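Local coordinates for type IV pilus assembly protein PilF (Thermus thermophilus HB8, PDB 5OIU), which probably hydrolyses ATP as a hexameric motor of the secretion ATPase family to power assembly of type IV pili, at residues 279-283 with 284-288; 166-169 with 170-173; 357-360 with 361-365; 12-15 with 16-19. One frame throughout, in Å; residues are numbered along the deposited sequence.

Interaction 1: residues 279-283 with 284-288; sequences RRVCE and HCKVE. With ZN (zinc ion), chain S.
Cys282 and Cys285 turn their sulfurs onto one zinc ion, the CxxC half of a cysteine zinc site; Cys320 supplies a further sulfur, and Cys317 also belongs to the site. Both SG atoms lie 2.4 Å from the zinc, yet they reach it by different rotations: Cys282 holds SG anti to its backbone N (chi1 171°), whereas Cys285 places SG between its backbone N and carbonyl carbon (chi1 58°). The loop between strands 269-281 and 286-289 wraps round the metal. Within it the N-H of His284 points almost straight at the sulfur of Cys282, N to SG 3.4 Å with 165° at the hydrogen, a bond that would be expected to soften the negative charge of a thiolate. The His284 imidazole stands obliquely to that same sulfur.

On another side of the loop, Lys286 crosses Val281 at about a right angle, its CG 3.8 Å from Val281 CG1. Farther out it runs beside Glu283, both chains heading the same way. The salt bridge from Lys286 NZ to Glu283 OE1 is long, 3.6 Å, and the ammonium has its stronger partner in the backbone oxygen of Gly377. At the base of the lysine chain, Lys286 CB rests 3.4 Å from Cys282 O.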
loop_
_atom_site.group_PDB
_atom_site.type_symbol
_atom_site.label_atom_id
_atom_site.label_comp_id
_atom_site.label_asym_id
_atom_site.label_seq_id
_atom_site.Cartn_x
_atom_site.Cartn_y
_atom_site.Cartn_z
ATOM N N ARG C 279 16.329 -3.327 35.437
ATOM C CA ARG C 279 17.232 -3.436 36.564
ATOM C C ARG C 279 16.462 -3.875 37.802
ATOM O O ARG C 279 15.296 -3.511 38.006
ATOM C CB ARG C 279 17.942 -2.111 36.813
ATOM C CG ARG C 279 19.041 -1.850 35.819
ATOM C CD ARG C 279 19.875 -0.687 36.257
ATOM N NE ARG C 279 19.083 0.533 36.260
ATOM C CZ ARG C 279 19.452 1.676 36.839
ATOM N NH1 ARG C 279 20.611 1.769 37.484
ATOM N NH2 ARG C 279 18.650 2.728 36.771
ATOM N N ARG C 280 17.135 -4.661 38.629
ATOM C CA ARG C 280 16.534 -5.372 39.739
ATOM C C ARG C 280 16.820 -4.642 41.048
ATOM O O ARG C 280 17.979 -4.344 41.354
ATOM C CB ARG C 280 17.097 -6.785 39.771
ATOM C CG ARG C 280 16.442 -7.683 40.749
ATOM C CD ARG C 280 16.868 -9.094 40.475
ATOM N NE ARG C 280 16.034 -10.024 41.219
ATOM C CZ ARG C 280 16.072 -11.338 41.062
ATOM N NH1 ARG C 280 16.915 -11.874 40.179
ATOM N NH2 ARG C 280 15.267 -12.105 41.786
ATOM N N VAL C 281 15.766 -4.360 41.820
ATOM C CA VAL C 281 15.935 -3.608 43.061
ATOM C C VAL C 281 16.823 -4.381 44.029
ATOM O O VAL C 281 16.617 -5.580 44.262
ATOM C CB VAL C 281 14.565 -3.318 43.695
ATOM C CG1 VAL C 281 14.746 -2.722 45.080
ATOM C CG2 VAL C 281 13.737 -2.386 42.811
ATOM N N CYS C 282 17.808 -3.690 44.610
ATOM C CA CYS C 282 18.630 -4.285 45.659
ATOM C C CYS C 282 17.772 -4.803 46.810
ATOM O O CYS C 282 16.783 -4.185 47.210
ATOM C CB CYS C 282 19.641 -3.269 46.191
ATOM S SG CYS C 282 20.561 -3.829 47.682
ATOM N N GLU C 283 18.159 -5.952 47.350
ATOM C CA GLU C 283 17.325 -6.602 48.350
ATOM C C GLU C 283 17.511 -6.034 49.745
ATOM O O GLU C 283 16.644 -6.247 50.597
ATOM C CB GLU C 283 17.611 -8.101 48.384
ATOM C CG GLU C 283 17.077 -8.838 47.194
ATOM C CD GLU C 283 15.564 -8.950 47.209
ATOM O OE1 GLU C 283 14.909 -8.343 48.093
ATOM O OE2 GLU C 283 15.031 -9.662 46.328
ATOM N N HIS C 284 18.605 -5.313 49.987
ATOM C CA HIS C 284 18.988 -4.913 51.334
ATOM C C HIS C 284 18.636 -3.469 51.672
ATOM O O HIS C 284 18.618 -3.119 52.856
ATOM C CB HIS C 284 20.494 -5.139 51.537
ATOM C CG HIS C 284 20.926 -6.555 51.303
ATOM N ND1 HIS C 284 22.081 -6.880 50.619
ATOM C CD2 HIS C 284 20.350 -7.732 51.650
ATOM C CE1 HIS C 284 22.196 -8.195 50.555
ATOM N NE2 HIS C 284 21.159 -8.735 51.171
ATOM N N CYS C 285 18.371 -2.619 50.679
ATOM C CA CYS C 285 17.821 -1.295 50.940
ATOM C C CYS C 285 16.439 -1.127 50.326
ATOM O O CYS C 285 15.994 0.002 50.108
ATOM C CB CYS C 285 18.755 -0.207 50.425
ATOM S SG CYS C 285 19.096 -0.349 48.692
ATOM N N LYS C 286 15.753 -2.224 50.038
ATOM C CA LYS C 286 14.437 -2.129 49.438
ATOM C C LYS C 286 13.463 -1.502 50.428
ATOM O O LYS C 286 13.575 -1.676 51.640
ATOM C CB LYS C 286 13.943 -3.509 48.990
ATOM C CG LYS C 286 12.653 -3.461 48.195
ATOM C CD LYS C 286 12.037 -4.838 47.972
ATOM C CE LYS C 286 12.815 -5.664 46.971
ATOM N NZ LYS C 286 11.996 -6.839 46.529
ATOM N N VAL C 287 12.488 -0.765 49.899
ATOM C CA VAL C 287 11.588 0.011 50.737
ATOM C C VAL C 287 10.288 0.225 49.969
ATOM O O VAL C 287 10.265 0.173 48.738
ATOM C CB VAL C 287 12.264 1.339 51.151
ATOM C CG1 VAL C 287 12.317 2.302 49.991
ATOM C CG2 VAL C 287 11.500 1.947 52.247
ATOM N N GLU C 288 9.193 0.425 50.701
ATOM C CA GLU C 288 7.898 0.633 50.067
ATOM C C GLU C 288 7.727 2.089 49.659
ATOM O O GLU C 288 8.320 2.998 50.248
ATOM C CB GLU C 288 6.753 0.229 50.999
ATOM C CG GLU C 288 6.349 -1.220 50.850
ATOM C CD GLU C 288 5.092 -1.588 51.625
ATOM O OE1 GLU C 288 4.385 -0.666 52.097
ATOM O OE2 GLU C 288 4.814 -2.807 51.746
HETATM ZN ZN ZN S . 21.179 -1.532 48.242
#

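Interaction 2: residues 166-169 with 170-173; sequences IATP and DKNT
Lys171 folds back over the turn toward Ile166, and the contacts divide into backbone, polar side-chain and apolar kinds. The backbone part is a type I beta turn from Thr168 to Lys171, closed by Lys171 N donating to Thr168 O at 2.9 Å, with the donor 39° above the carbonyl plane. Just before it, Ala167 is the centre of an inverse gamma turn.

The polar side-chain part centres on the lysine. Its NZ gives a hydrogen bond to Ile166 O, 2.7 Å away and in the carbonyl plane, so the ammonium sits at a carbonyl of the last residue of helix 155-166, where the helix dipole would probably welcome a positive charge. A water accepts from the same NZ (2.9 Å) and donates to Thr168 OG1, bridging two side chains that run obliquely past each other. Thr168 OG1 is modelled as donating to Asp170 OD1, but at 2.4 Å the separation is too short for its length to be trusted; with chi1 near +50° in both residues, the hydroxyl and the carboxylate lie side by side. Replacing Lys171 with a leucine would probably leave Ile166 O without its ammonium partner and the bridging water without one of its two holders.

The apolar part is small: Ala167 CB lies beside Thr173, 3.9 Å from its CB and nearer still to its hydroxyl OG1. Arg39 of a neighbouring subunit donates to Lys171 O, placing the turn at a subunit interface. This is the connection from the helix after the P-loop to strand 173-177, a helix-to-strand turn of the P-loop NTPase fold.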
loop_
_atom_site.group_PDB
_atom_site.type_symbol
_atom_site.label_atom_id
_atom_site.label_comp_id
_atom_site.label_asym_id
_atom_site.label_seq_id
_atom_site.Cartn_x
_atom_site.Cartn_y
_atom_site.Cartn_z
ATOM N N ILE C 166 14.400 -28.429 25.048
ATOM C CA ILE C 166 13.774 -29.213 23.986
ATOM C C ILE C 166 14.745 -29.992 23.102
ATOM O O ILE C 166 14.282 -30.815 22.301
ATOM C CB ILE C 166 12.870 -28.333 23.087
ATOM C CG1 ILE C 166 13.710 -27.356 22.244
ATOM C CG2 ILE C 166 11.804 -27.628 23.919
ATOM C CD1 ILE C 166 12.926 -26.570 21.231
ATOM N N ALA C 167 16.057 -29.775 23.207
ATOM C CA ALA C 167 17.016 -30.490 22.344
ATOM C C ALA C 167 17.426 -31.826 22.986
ATOM O O ALA C 167 18.557 -32.054 23.416
ATOM C CB ALA C 167 18.219 -29.606 22.033
ATOM N N THR C 168 16.475 -32.742 23.007
ATOM C CA THR C 168 16.668 -34.053 23.583
ATOM C C THR C 168 17.494 -34.957 22.659
ATOM O O THR C 168 17.552 -34.737 21.445
ATOM C CB THR C 168 15.303 -34.649 23.872
ATOM O OG1 THR C 168 14.507 -34.581 22.678
ATOM C CG2 THR C 168 14.629 -33.831 24.959
ATOM N N PRO C 169 18.158 -35.982 23.213
ATOM C CA PRO C 169 19.024 -36.841 22.377
ATOM C C PRO C 169 18.295 -37.638 21.288
ATOM O O PRO C 169 18.964 -38.161 20.395
ATOM C CB PRO C 169 19.695 -37.788 23.390
ATOM C CG PRO C 169 19.516 -37.134 24.742
ATOM C CD PRO C 169 18.259 -36.302 24.652
ATOM N N ASP C 170 16.972 -37.766 21.316
ATOM C CA ASP C 170 16.352 -38.354 20.132
ATOM C C ASP C 170 16.316 -37.404 18.933
ATOM O O ASP C 170 15.880 -37.826 17.861
ATOM C CB ASP C 170 14.924 -38.800 20.443
ATOM C CG ASP C 170 14.106 -37.685 21.062
ATOM O OD1 ASP C 170 14.741 -36.702 21.542
ATOM O OD2 ASP C 170 12.853 -37.781 21.063
ATOM N N LYS C 171 16.749 -36.149 19.078
ATOM C CA LYS C 171 16.536 -35.111 18.069
ATOM C C LYS C 171 17.859 -34.553 17.539
ATOM O O LYS C 171 18.861 -34.493 18.259
ATOM C CB LYS C 171 15.692 -33.949 18.641
ATOM C CG LYS C 171 14.252 -34.293 19.026
ATOM C CD LYS C 171 13.485 -33.043 19.451
ATOM C CE LYS C 171 12.444 -33.325 20.523
ATOM N NZ LYS C 171 12.104 -32.080 21.324
ATOM N N ASN C 172 17.864 -34.130 16.268
ATOM C CA ASN C 172 18.997 -33.395 15.701
ATOM C C ASN C 172 18.700 -31.902 15.812
ATOM O O ASN C 172 17.803 -31.388 15.131
ATOM C CB ASN C 172 19.282 -33.793 14.250
ATOM C CG ASN C 172 20.407 -32.946 13.607
ATOM O OD1 ASN C 172 21.284 -32.427 14.302
ATOM N ND2 ASN C 172 20.377 -32.815 12.271
ATOM N N THR C 173 19.451 -31.220 16.679
ATOM C CA THR C 173 19.392 -29.777 16.856
ATOM C C THR C 173 20.586 -29.125 16.176
ATOM O O THR C 173 21.735 -29.474 16.466
ATOM C CB THR C 173 19.389 -29.429 18.338
ATOM O OG1 THR C 173 18.315 -30.142 18.968
ATOM C CG2 THR C 173 19.251 -27.901 18.552
HETATM O O HOH W 1 11.927 -33.810 23.637
#

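Interaction 3: residues 357-360 with 361-365; sequences IARR and KGMKT
Arg359 lays its aliphatic chain against Thr365, CD meeting the methyl CG2 at 3.4 Å as the two side chains pass at a slant. The arginine is bent at chi2 and chi3, and its guanidinium finds its charge partners outside this pair: NH1 bridges to Glu368 and NH2 to Glu356. Thr365 sits at the N-cap of helix 366-374, so the contact ties the end of one helix to the start of the next.

Between them the backbone forms a Schellman motif. Met363 N reaches Ala358 O at 3.0 Å, and Gly362 N reaches Arg359 O at 3.1 Å from well above the carbonyl plane. Gly362 is the C-prime residue; at its phi of 106° a CB would jam against the preceding carbonyl oxygen. One residue before the glycine, Lys361 N still makes a nearly straight helical bond to Ile357 O (3.1 Å, 173° at the hydrogen).

Beyond the glycine, Met363 turns back over the helix end, with CG anti to its backbone N (chi1 170°), and its SD lies 3.9 Å from Ala358 CB. This apolar pair packs on Leu335 of strand 328-336, while Ile357 touches Glu340 and Ala344 of helix 339-347.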
loop_
_atom_site.group_PDB
_atom_site.type_symbol
_atom_site.label_atom_id
_atom_site.label_comp_id
_atom_site.label_asym_id
_atom_site.label_seq_id
_atom_site.Cartn_x
_atom_site.Cartn_y
_atom_site.Cartn_z
ATOM N N ILE C 357 -5.943 -7.453 18.747
ATOM C CA ILE C 357 -6.534 -8.793 18.717
ATOM C C ILE C 357 -5.846 -9.701 19.731
ATOM O O ILE C 357 -6.505 -10.374 20.534
ATOM C CB ILE C 357 -6.464 -9.410 17.308
ATOM C CG1 ILE C 357 -7.408 -8.706 16.333
ATOM C CG2 ILE C 357 -6.800 -10.894 17.400
ATOM C CD1 ILE C 357 -6.876 -8.679 14.911
ATOM N N ALA C 358 -4.507 -9.745 19.703
ATOM C CA ALA C 358 -3.793 -10.624 20.631
ATOM C C ALA C 358 -4.037 -10.223 22.073
ATOM O O ALA C 358 -4.065 -11.079 22.962
ATOM C CB ALA C 358 -2.289 -10.622 20.338
ATOM N N ARG C 359 -4.218 -8.924 22.323
ATOM C CA ARG C 359 -4.469 -8.464 23.679
ATOM C C ARG C 359 -5.861 -8.861 24.136
ATOM O O ARG C 359 -6.065 -9.199 25.309
ATOM C CB ARG C 359 -4.291 -6.954 23.753
ATOM C CG ARG C 359 -2.883 -6.546 23.935
ATOM C CD ARG C 359 -2.831 -5.615 25.072
ATOM N NE ARG C 359 -3.415 -4.347 24.695
ATOM C CZ ARG C 359 -3.696 -3.383 25.561
ATOM N NH1 ARG C 359 -3.438 -3.555 26.855
ATOM N NH2 ARG C 359 -4.224 -2.247 25.127
ATOM N N ARG C 360 -6.833 -8.814 23.220
ATOM C CA ARG C 360 -8.202 -9.180 23.564
ATOM C C ARG C 360 -8.281 -10.644 23.982
ATOM O O ARG C 360 -8.808 -10.966 25.054
ATOM C CB ARG C 360 -9.129 -8.890 22.380
ATOM C CG ARG C 360 -10.597 -8.775 22.761
ATOM C CD ARG C 360 -11.461 -8.317 21.589
ATOM N NE ARG C 360 -10.975 -8.768 20.281
ATOM C CZ ARG C 360 -10.960 -10.036 19.857
ATOM N NH1 ARG C 360 -11.388 -11.030 20.635
ATOM N NH2 ARG C 360 -10.494 -10.309 18.643
ATOM N N LYS C 361 -7.724 -11.549 23.159
ATOM C CA LYS C 361 -7.614 -12.981 23.488
ATOM C C LYS C 361 -6.700 -13.252 24.689
ATOM O O LYS C 361 -6.413 -14.423 24.973
ATOM C CB LYS C 361 -7.131 -13.767 22.267
ATOM C CG LYS C 361 -7.878 -13.388 20.997
ATOM C CD LYS C 361 -7.789 -14.457 19.902
ATOM C CE LYS C 361 -8.516 -15.769 20.267
ATOM N NZ LYS C 361 -9.786 -15.596 21.024
ATOM N N GLY C 362 -6.205 -12.249 25.401
ATOM C CA GLY C 362 -5.548 -12.454 26.670
ATOM C C GLY C 362 -4.023 -12.329 26.737
ATOM O O GLY C 362 -3.434 -12.823 27.703
ATOM N N MET C 363 -3.380 -11.684 25.768
ATOM C CA MET C 363 -1.942 -11.455 25.844
ATOM C C MET C 363 -1.630 -10.253 26.718
ATOM O O MET C 363 -2.169 -9.162 26.484
ATOM C CB MET C 363 -1.357 -11.215 24.463
ATOM C CG MET C 363 0.070 -10.745 24.511
ATOM S SD MET C 363 0.648 -10.380 22.861
ATOM C CE MET C 363 0.610 -8.591 22.891
ATOM N N LYS C 364 -0.756 -10.449 27.714
ATOM C CA LYS C 364 -0.221 -9.330 28.478
ATOM C C LYS C 364 0.919 -8.655 27.719
ATOM O O LYS C 364 1.736 -9.322 27.065
ATOM C CB LYS C 364 0.273 -9.790 29.846
ATOM C CG LYS C 364 -0.753 -10.552 30.636
ATOM C CD LYS C 364 -0.863 -10.034 32.063
ATOM C CE LYS C 364 -2.310 -10.138 32.585
ATOM N NZ LYS C 364 -3.171 -8.956 32.223
ATOM N N THR C 365 0.964 -7.318 27.805
ATOM C CA THR C 365 2.031 -6.536 27.186
ATOM C C THR C 365 3.239 -6.449 28.106
ATOM O O THR C 365 3.165 -6.742 29.298
ATOM C CB THR C 365 1.603 -5.100 26.867
ATOM O OG1 THR C 365 1.311 -4.410 28.088
ATOM C CG2 THR C 365 0.427 -5.054 25.956
#

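Interaction 4: residues 12-15 with 16-19; sequences VKQV and IREA
Residues 12-15 and 16-19 are successive turns in the middle of helix 6-22, linked by four i to i+4 backbone hydrogen bonds. Val12 O takes Ile16 N at 3.0 Å, and Val15 O takes Ala19 N at 2.7 Å. Lys13 O and Gln14 O receive Arg17 N and Glu18 N, the first from 40° above the carbonyl plane.

On the buried side, Val12 and Ile16 run side by side in the same direction, and Val12 CG1 touches Ile16 CD1 at 3.8 Å. The isoleucine's CG1 lies anti to its carbonyl carbon (chi1 -51°), which carries the CD1 branch back along the helix toward Val12. Val15 slants past Ile16, Val15 CG1 4.2 Å from Ile16 CG1. Val12 and Ile16 both meet Met67 of helix 57-67, and Ile16 also meets Leu94 of strand 90-101. An alanine at Ile16 would lack CG1, CG2 and CD1, and is likely to open a gap between Val12, Met67 and Leu94.

The other side is polar. Arg17, bent at chi3, swings its guanidinium back so that one face covers Gln14 CA, while NH2 comes 3.5 Å from Gln14 CG; the amide plane is turned 43° from the guanidinium plane. The guanidinium thus meets the glutamine's CA and CG rather than pairing with its amide, and the chemistry implies an amphipathic helix: branched aliphatic groups packed inward on the helix and sheet, longer polar chains laid along the outer side.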
loop_
_atom_site.group_PDB
_atom_site.type_symbol
_atom_site.label_atom_id
_atom_site.label_comp_id
_atom_site.label_asym_id
_atom_site.label_seq_id
_atom_site.Cartn_x
_atom_site.Cartn_y
_atom_site.Cartn_z
ATOM N N VAL C 12 44.541 -0.079 23.337
ATOM C CA VAL C 12 43.205 -0.601 23.597
ATOM C C VAL C 12 43.302 -1.799 24.529
ATOM O O VAL C 12 42.645 -1.851 25.576
ATOM C CB VAL C 12 42.484 -0.949 22.278
ATOM C CG1 VAL C 12 41.110 -1.543 22.543
ATOM C CG2 VAL C 12 42.334 0.283 21.426
ATOM N N LYS C 13 44.184 -2.748 24.199
ATOM C CA LYS C 13 44.300 -3.959 25.005
ATOM C C LYS C 13 44.712 -3.642 26.434
ATOM O O LYS C 13 44.367 -4.386 27.356
ATOM C CB LYS C 13 45.278 -4.935 24.354
ATOM C CG LYS C 13 44.664 -5.695 23.165
ATOM C CD LYS C 13 45.604 -6.748 22.571
ATOM C CE LYS C 13 44.961 -7.446 21.360
ATOM N NZ LYS C 13 45.886 -8.400 20.660
ATOM N N GLN C 14 45.407 -2.529 26.648
ATOM C CA GLN C 14 45.801 -2.165 28.004
ATOM C C GLN C 14 44.644 -1.562 28.787
ATOM O O GLN C 14 44.459 -1.883 29.967
ATOM C CB GLN C 14 46.979 -1.188 27.971
ATOM C CG GLN C 14 47.670 -0.960 29.320
ATOM C CD GLN C 14 48.960 -0.139 29.196
ATOM O OE1 GLN C 14 49.146 0.613 28.234
ATOM N NE2 GLN C 14 49.853 -0.283 30.175
ATOM N N VAL C 15 43.860 -0.679 28.166
ATOM C CA VAL C 15 42.787 -0.056 28.930
ATOM C C VAL C 15 41.720 -1.091 29.226
ATOM O O VAL C 15 41.126 -1.089 30.314
ATOM C CB VAL C 15 42.226 1.206 28.215
ATOM C CG1 VAL C 15 41.404 0.880 27.009
ATOM C CG2 VAL C 15 41.388 2.042 29.173
ATOM N N ILE C 16 41.515 -2.039 28.314
ATOM C CA ILE C 16 40.576 -3.119 28.591
ATOM C C ILE C 16 41.117 -4.022 29.699
ATOM O O ILE C 16 40.390 -4.357 30.645
ATOM C CB ILE C 16 40.239 -3.895 27.302
ATOM C CG1 ILE C 16 39.817 -2.915 26.199
ATOM C CG2 ILE C 16 39.134 -4.957 27.569
ATOM C CD1 ILE C 16 39.084 -3.539 25.014
ATOM N N ARG C 17 42.376 -4.372 29.633
ATOM C CA ARG C 17 42.952 -5.128 30.708
ATOM C C ARG C 17 42.760 -4.394 32.007
ATOM O O ARG C 17 42.320 -4.963 32.946
ATOM C CB ARG C 17 44.414 -5.452 30.463
ATOM C CG ARG C 17 45.013 -6.343 31.528
ATOM C CD ARG C 17 46.405 -6.812 31.216
ATOM N NE ARG C 17 47.334 -5.694 31.118
ATOM C CZ ARG C 17 47.900 -5.233 29.999
ATOM N NH1 ARG C 17 47.655 -5.775 28.821
ATOM N NH2 ARG C 17 48.719 -4.207 30.075
ATOM N N GLU C 18 43.075 -3.119 32.045
ATOM C CA GLU C 18 42.983 -2.358 33.287
ATOM C C GLU C 18 41.538 -2.219 33.772
ATOM O O GLU C 18 41.254 -2.419 34.963
ATOM C CB GLU C 18 43.620 -0.977 33.117
ATOM C CG GLU C 18 45.105 -0.924 33.443
ATOM C CD GLU C 18 45.420 -1.291 34.875
ATOM O OE1 GLU C 18 44.480 -1.314 35.713
ATOM O OE2 GLU C 18 46.620 -1.541 35.170
ATOM N N ALA C 19 40.612 -1.851 32.875
ATOM C CA ALA C 19 39.195 -1.796 33.241
ATOM C C ALA C 19 38.728 -3.112 33.861
ATOM O O ALA C 19 38.094 -3.122 34.925
ATOM C CB ALA C 19 38.335 -1.451 32.019
#

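Overall arrangement
The four contacts are local, lie in series along the chain and do not touch one another; interactions 3 and 4, with centres about 48 Å apart, fall on opposite sides of the chain's centre. Each is partly buried, but the inward chemistry differs. Interaction 4 stays within a single helix and puts branched aliphatic groups into the core, whereas interaction 3 ends one helix and leads to the next, with an apolar pair inside and salt-bridged arginines outside. Interaction 2 joins a helix to a strand through polar turn bonds at a subunit interface. Interaction 1 alone uses a metal, linking two strands of different sheets. Charged lysine ends serve backbone carbonyls in both interactions 1 and 2.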